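PDB 7D29: AlyQ from Persicobacter sp. CCB-QB2, which probably belongs to the alginate lyases, the part in this entry being a calcium-bearing F5/8 type C domain of a kind often used to bind carbohydrate. Local coordinates for residues 30-35 with 126-131; 55-60 with 132-137. One frame throughout, in Å; residues are numbered along the deposited sequence. Where two conformers were deposited one is given.

Contact 1. Residues 30-35 with 126-131; sequences GNLSTR and ITEVAI. With CA (calcium ion), chain B.
Leu32 lays its CD2 methyl obliquely across the side chain of Thr127, 3.5 Å from Thr127 OG1. CG lies opposite the carbonyl carbon about CA-CB (chi1 -67°), which brings this branch round to the strand. The same Leu32 CD2 is 3.6 Å from Glu128 OE1, while a water donates to Glu128 OE2 and accepts weakly from Gly30 N. In return, Thr127 CG2 packs against Leu32 O at 3.4 Å; Thr127 OG1 has a weak hydrogen bond to Ala61 O on strand 52-62.

The main link is metal. The calcium ion binds Asn31 O at 2.3 Å on the loop. From the strand, Thr127 O reaches the calcium at the same length. Thr34 binds the calcium twice, through O at 2.6 Å and, because chi1 (67°) sets OG1 between its backbone N and carbonyl carbon, through OG1 at 2.4 Å. Asn26 O and Asp29 OD1 complete six protein oxygens.

Asn31 begins a type I turn and makes an Asx turn: Asn31 OD1 accepts from Ser33 N at 2.9 Å, with the donor above the carbonyl plane. On the strand, Thr127 and Glu128 form a classic beta bulge opposite Ala61. Arg35 touches the strand near its backbone, its CA against Ile126 O, while NE bonds Ser37 OG and the side chain makes a cation-pi contact with Tyr63.

This is consistent with the structural calcium site of F5/8 type C folds. Four carbonyls, one hydroxyl and a single carboxylate suit a hard cation; loop and strand are joined chiefly through calcium, with no direct hydrogen bond between the two segments and one weakly held water bridging them.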
loop_
_atom_site.group_PDB
_atom_site.type_symbol
_atom_site.label_atom_id
_atom_site.label_comp_id
_atom_site.label_asym_id
_atom_site.label_seq_id
_atom_site.Cartn_x
_atom_site.Cartn_y
_atom_site.Cartn_z
ATOM N N GLY A 30 4.596 -10.958 -5.476
ATOM C CA GLY A 30 3.540 -11.599 -6.282
ATOM C C GLY A 30 2.795 -12.706 -5.551
ATOM O O GLY A 30 1.995 -13.367 -6.188
ATOM N N ASN A 31 3.013 -12.872 -4.253
ATOM C CA ASN A 31 2.521 -14.031 -3.489
ATOM C C ASN A 31 1.553 -13.567 -2.420
ATOM O O ASN A 31 2.004 -12.880 -1.481
ATOM C CB ASN A 31 3.704 -14.757 -2.860
ATOM C CG ASN A 31 3.327 -16.128 -2.350
ATOM O OD1 ASN A 31 2.144 -16.430 -2.130
ATOM N ND2 ASN A 31 4.333 -16.963 -2.195
ATOM N N LEU A 32 0.298 -13.985 -2.488
ATOM C CA LEU A 32 -0.669 -13.558 -1.449
ATOM C C LEU A 32 -0.444 -14.296 -0.127
ATOM O O LEU A 32 -1.094 -13.919 0.859
ATOM C CB LEU A 32 -2.096 -13.759 -1.943
ATOM C CG LEU A 32 -2.490 -12.837 -3.101
ATOM C CD1 LEU A 32 -3.761 -13.314 -3.738
ATOM C CD2 LEU A 32 -2.640 -11.378 -2.656
ATOM N N SER A 33 0.433 -15.284 -0.110
ATOM C CA SER A 33 0.712 -16.118 1.084
ATOM C C SER A 33 1.866 -15.539 1.897
ATOM O O SER A 33 2.148 -16.100 2.959
ATOM C CB SER A 33 1.003 -17.559 0.697
ATOM O OG SER A 33 -0.198 -18.202 0.321
ATOM N N THR A 34 2.521 -14.480 1.418
ATOM C CA THR A 34 3.597 -13.794 2.181
ATOM C C THR A 34 3.186 -12.352 2.457
ATOM O O THR A 34 2.470 -11.752 1.625
ATOM C CB THR A 34 4.918 -13.796 1.425
ATOM O OG1 THR A 34 4.753 -12.977 0.264
ATOM C CG2 THR A 34 5.349 -15.200 1.032
ATOM N N ARG A 35 3.666 -11.802 3.539
ATOM C CA ARG A 35 3.226 -10.464 3.974
ATOM C C ARG A 35 4.362 -9.668 4.582
ATOM O O ARG A 35 5.383 -10.245 5.026
ATOM C CB ARG A 35 2.105 -10.574 5.018
ATOM C CG ARG A 35 2.582 -11.153 6.360
ATOM C CD ARG A 35 1.425 -11.428 7.292
ATOM N NE ARG A 35 1.879 -11.865 8.607
ATOM C CZ ARG A 35 1.953 -13.121 9.027
ATOM N NH1 ARG A 35 1.607 -14.134 8.238
ATOM N NH2 ARG A 35 2.398 -13.363 10.262
ATOM N N ILE A 126 0.103 -6.610 5.228
ATOM C CA ILE A 126 -0.180 -6.396 3.779
ATOM C C ILE A 126 0.513 -7.514 3.025
ATOM O O ILE A 126 1.758 -7.698 3.181
ATOM C CB ILE A 126 0.293 -4.994 3.319
ATOM C CG1 ILE A 126 -0.484 -3.900 4.068
ATOM C CG2 ILE A 126 0.067 -4.809 1.822
ATOM C CD1 ILE A 126 -0.045 -2.513 3.752
ATOM N N THR A 127 -0.214 -8.196 2.130
ATOM C CA THR A 127 0.390 -9.284 1.360
ATOM C C THR A 127 0.919 -8.857 -0.007
ATOM O O THR A 127 1.879 -9.504 -0.503
ATOM C CB THR A 127 -0.630 -10.404 1.177
ATOM O OG1 THR A 127 -1.738 -9.918 0.421
ATOM C CG2 THR A 127 -1.079 -10.969 2.494
ATOM N N GLU A 128 0.372 -7.816 -0.610
ATOM C CA GLU A 128 0.788 -7.364 -1.961
ATOM C C GLU A 128 0.409 -5.898 -2.124
ATOM O O GLU A 128 -0.635 -5.505 -1.641
ATOM C CB GLU A 128 0.130 -8.158 -3.099
ATOM C CG GLU A 128 0.772 -8.026 -4.492
ATOM C CD GLU A 128 0.160 -8.982 -5.534
ATOM O OE1 GLU A 128 -0.930 -9.572 -5.235
ATOM O OE2 GLU A 128 0.721 -9.176 -6.637
ATOM N N VAL A 129 1.253 -5.170 -2.835
ATOM C CA VAL A 129 0.948 -3.783 -3.239
ATOM C C VAL A 129 1.322 -3.643 -4.713
ATOM O O VAL A 129 2.370 -4.179 -5.174
ATOM C CB VAL A 129 1.695 -2.750 -2.380
ATOM C CG1 VAL A 129 1.540 -1.363 -2.932
ATOM C CG2 VAL A 129 1.247 -2.809 -0.933
ATOM N N ALA A 130 0.521 -2.884 -5.446
ATOM C CA ALA A 130 0.869 -2.512 -6.818
ATOM C C ALA A 130 0.455 -1.058 -7.015
ATOM O O ALA A 130 -0.508 -0.595 -6.383
ATOM C CB ALA A 130 0.275 -3.422 -7.853
ATOM N N ILE A 131 1.201 -0.378 -7.882
ATOM C CA ILE A 131 1.055 1.089 -8.052
ATOM C C ILE A 131 0.816 1.302 -9.531
ATOM O O ILE A 131 1.686 0.851 -10.381
ATOM C CB ILE A 131 2.279 1.815 -7.485
ATOM C CG1 ILE A 131 2.417 1.484 -6.000
ATOM C CG2 ILE A 131 2.207 3.315 -7.742
ATOM C CD1 ILE A 131 3.670 2.005 -5.364
HETATM CA CA CA B . 3.390 -11.206 -0.715
HETATM O O HOH W 1 3.747 -8.137 -6.236
#

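Contact 2. Residues 55-60 with 132-137; sequences VNQVKA and FHAGEE
Asn56 meets the backbone of Ala134 with both atoms of its amide. Asn56 OD1 accepts from Ala134 N at 2.7 Å, the donor tilted slightly from the carbonyl plane. Asn56 ND2 gives to Ala134 O at 2.9 Å. This second bond is almost straight (175°), lies in the plane of the Asn56 amide and uses a lone pair of the carbonyl. With CG held between its backbone N and carbonyl carbon (chi1 66°), the side chain reaches beyond the last paired strand residues; ND2 also lies at the edge of the His133 ring, near its plane.

The backbone pairing is that of a classic beta bulge, Asn56 and Gln57 both facing Phe132. Phe132 O takes Asn56 N at 3.1 Å and, weakly, Gln57 N; Phe132 N gives to Gln57 O at 2.8 Å.

Gln57, its chain extended beyond CG, meets Glu137 coming from the opposite direction. Gln57 NE2 donates to the syn lone pair of Glu137 OE2 at 2.9 Å, with amide and carboxylate 28° apart, and also bonds Ser102 OG. Gln57 OE1 accepts from a water at 2.7 Å; the water also donates to Glu137 OE1 and weakly accepts from Lys59 NZ. Lys59 runs across one face of Phe132, with Lys59 CE 3.8 Å from the ring centroid in a CH-pi contact and NZ in an off-centre cation-pi contact.

With an alanine here instead of Asn56, both bonds to Ala134 are gone, and its N and O would probably need water instead, leaving the chain just after His133 less firmly fixed. Pairing thus passes from main chain to side chains where the strand ends, so that amides, a carboxylate and one water fasten the C-terminal tail to strand 52-62.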
loop_
_atom_site.group_PDB
_atom_site.type_symbol
_atom_site.label_atom_id
_atom_site.label_comp_id
_atom_site.label_asym_id
_atom_site.label_seq_id
_atom_site.Cartn_x
_atom_site.Cartn_y
_atom_site.Cartn_z
ATOM N N VAL A 55 0.889 8.911 -11.028
ATOM C CA VAL A 55 0.218 7.853 -10.253
ATOM C C VAL A 55 -1.220 8.278 -9.986
ATOM O O VAL A 55 -1.399 9.383 -9.484
ATOM C CB VAL A 55 0.999 7.591 -8.960
ATOM C CG1 VAL A 55 0.302 6.633 -8.040
ATOM C CG2 VAL A 55 2.409 7.099 -9.227
ATOM N N ASN A 56 -2.199 7.397 -10.192
ATOM C CA ASN A 56 -3.583 7.709 -9.774
ATOM C C ASN A 56 -4.239 6.525 -9.068
ATOM O O ASN A 56 -5.426 6.577 -8.810
ATOM C CB ASN A 56 -4.390 8.154 -10.984
ATOM C CG ASN A 56 -4.578 7.056 -12.011
ATOM O OD1 ASN A 56 -4.141 5.907 -11.827
ATOM N ND2 ASN A 56 -5.257 7.408 -13.097
ATOM N N GLN A 57 -3.479 5.492 -8.738
ATOM C CA GLN A 57 -4.119 4.323 -8.110
ATOM C C GLN A 57 -3.046 3.496 -7.397
ATOM O O GLN A 57 -1.982 3.239 -7.950
ATOM C CB GLN A 57 -4.902 3.516 -9.158
ATOM C CG GLN A 57 -5.604 2.296 -8.609
ATOM C CD GLN A 57 -6.305 1.568 -9.726
ATOM O OE1 GLN A 57 -5.698 0.766 -10.418
ATOM N NE2 GLN A 57 -7.519 2.018 -10.038
ATOM N N VAL A 58 -3.410 3.042 -6.207
ATOM C CA VAL A 58 -2.577 2.116 -5.409
ATOM C C VAL A 58 -3.486 0.959 -5.042
ATOM O O VAL A 58 -4.585 1.204 -4.546
ATOM C CB VAL A 58 -1.964 2.774 -4.157
ATOM C CG1 VAL A 58 -1.245 1.766 -3.278
ATOM C CG2 VAL A 58 -1.035 3.897 -4.523
ATOM N N LYS A 59 -3.032 -0.257 -5.297
ATOM C CA LYS A 59 -3.782 -1.471 -4.885
ATOM C C LYS A 59 -3.052 -2.097 -3.722
ATOM O O LYS A 59 -1.811 -2.225 -3.735
ATOM C CB LYS A 59 -3.939 -2.477 -6.009
ATOM C CG LYS A 59 -4.559 -1.921 -7.268
ATOM C CD LYS A 59 -4.764 -2.990 -8.321
ATOM C CE LYS A 59 -5.387 -2.402 -9.570
ATOM N NZ LYS A 59 -6.005 -3.454 -10.395
ATOM N N ALA A 60 -3.794 -2.513 -2.704
ATOM C CA ALA A 60 -3.174 -3.280 -1.609
ATOM C C ALA A 60 -4.035 -4.511 -1.349
ATOM O O ALA A 60 -5.262 -4.374 -1.312
ATOM C CB ALA A 60 -3.017 -2.450 -0.370
ATOM N N PHE A 132 -0.186 2.120 -9.846
ATOM C CA PHE A 132 -0.693 2.249 -11.219
ATOM C C PHE A 132 -0.860 3.683 -11.692
ATOM O O PHE A 132 -1.098 4.631 -10.926
ATOM C CB PHE A 132 -2.071 1.612 -11.326
ATOM C CG PHE A 132 -2.065 0.136 -11.096
ATOM C CD1 PHE A 132 -1.953 -0.353 -9.806
ATOM C CD2 PHE A 132 -2.016 -0.745 -12.160
ATOM C CE1 PHE A 132 -1.997 -1.715 -9.575
ATOM C CE2 PHE A 132 -2.016 -2.121 -11.922
ATOM C CZ PHE A 132 -1.944 -2.584 -10.645
ATOM N N HIS A 133 -0.825 3.789 -13.013
ATOM C CA HIS A 133 -1.449 4.889 -13.776
ATOM C C HIS A 133 -2.595 4.245 -14.514
ATOM O O HIS A 133 -2.342 3.624 -15.587
ATOM C CB HIS A 133 -0.482 5.588 -14.708
ATOM C CG HIS A 133 -1.069 6.831 -15.303
ATOM N ND1 HIS A 133 -0.353 7.639 -16.152
ATOM C CD2 HIS A 133 -2.260 7.431 -15.110
ATOM C CE1 HIS A 133 -1.107 8.671 -16.505
ATOM N NE2 HIS A 133 -2.291 8.568 -15.876
ATOM N N ALA A 134 -3.773 4.226 -13.891
ATOM C CA ALA A 134 -4.933 3.472 -14.400
ATOM C C ALA A 134 -5.691 4.314 -15.435
ATOM O O ALA A 134 -5.768 5.561 -15.317
ATOM C CB ALA A 134 -5.806 3.024 -13.255
ATOM N N GLY A 135 -6.255 3.674 -16.453
ATOM C CA GLY A 135 -7.178 4.390 -17.353
ATOM C C GLY A 135 -8.617 4.092 -16.967
ATOM O O GLY A 135 -8.826 3.567 -15.850
ATOM N N GLU A 136 -9.560 4.355 -17.886
ATOM C CA GLU A 136 -11.017 4.056 -17.733
ATOM C C GLU A 136 -11.175 2.536 -17.569
ATOM O O GLU A 136 -10.627 1.799 -18.378
ATOM C CB GLU A 136 -11.830 4.588 -18.924
ATOM C CG GLU A 136 -11.254 4.238 -20.288
ATOM C CD GLU A 136 -12.283 4.092 -21.394
ATOM O OE1 GLU A 136 -12.273 4.924 -22.318
ATOM O OE2 GLU A 136 -13.083 3.139 -21.333
ATOM N N GLU A 137 -11.863 2.077 -16.527
ATOM C CA GLU A 137 -12.049 0.626 -16.268
ATOM C C GLU A 137 -13.417 0.427 -15.615
ATOM O O GLU A 137 -13.866 1.329 -14.905
ATOM C CB GLU A 137 -10.932 0.100 -15.369
ATOM C CG GLU A 137 -10.626 1.048 -14.217
ATOM C CD GLU A 137 -9.481 0.644 -13.297
ATOM O OE1 GLU A 137 -9.006 -0.515 -13.392
ATOM O OE2 GLU A 137 -9.086 1.487 -12.474
HETATM O O HOH W 2 -6.894 -0.967 -12.080
#

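How the contacts relate
Both contacts use strand 123-133, and the centres of the two contacts lie about 16 Å apart: contact 1 ties the part around Thr127 and Glu128 to the calcium loop, contact 2 its end and the tail beyond to strand 52-62. That same neighbouring strand joins them, since Ala130 O of contact 1 probably accepts from Lys59 N of contact 2 at 2.8 Å, and Ile131 CG2 packs on Val55 CG1 at 3.8 Å. Each contact contains a classic bulge, one on each of these two adjacent antiparallel strands. The Lys59 side chain is about 13 Å from the calcium ion, which places contact 2 well beyond the metal's first shell.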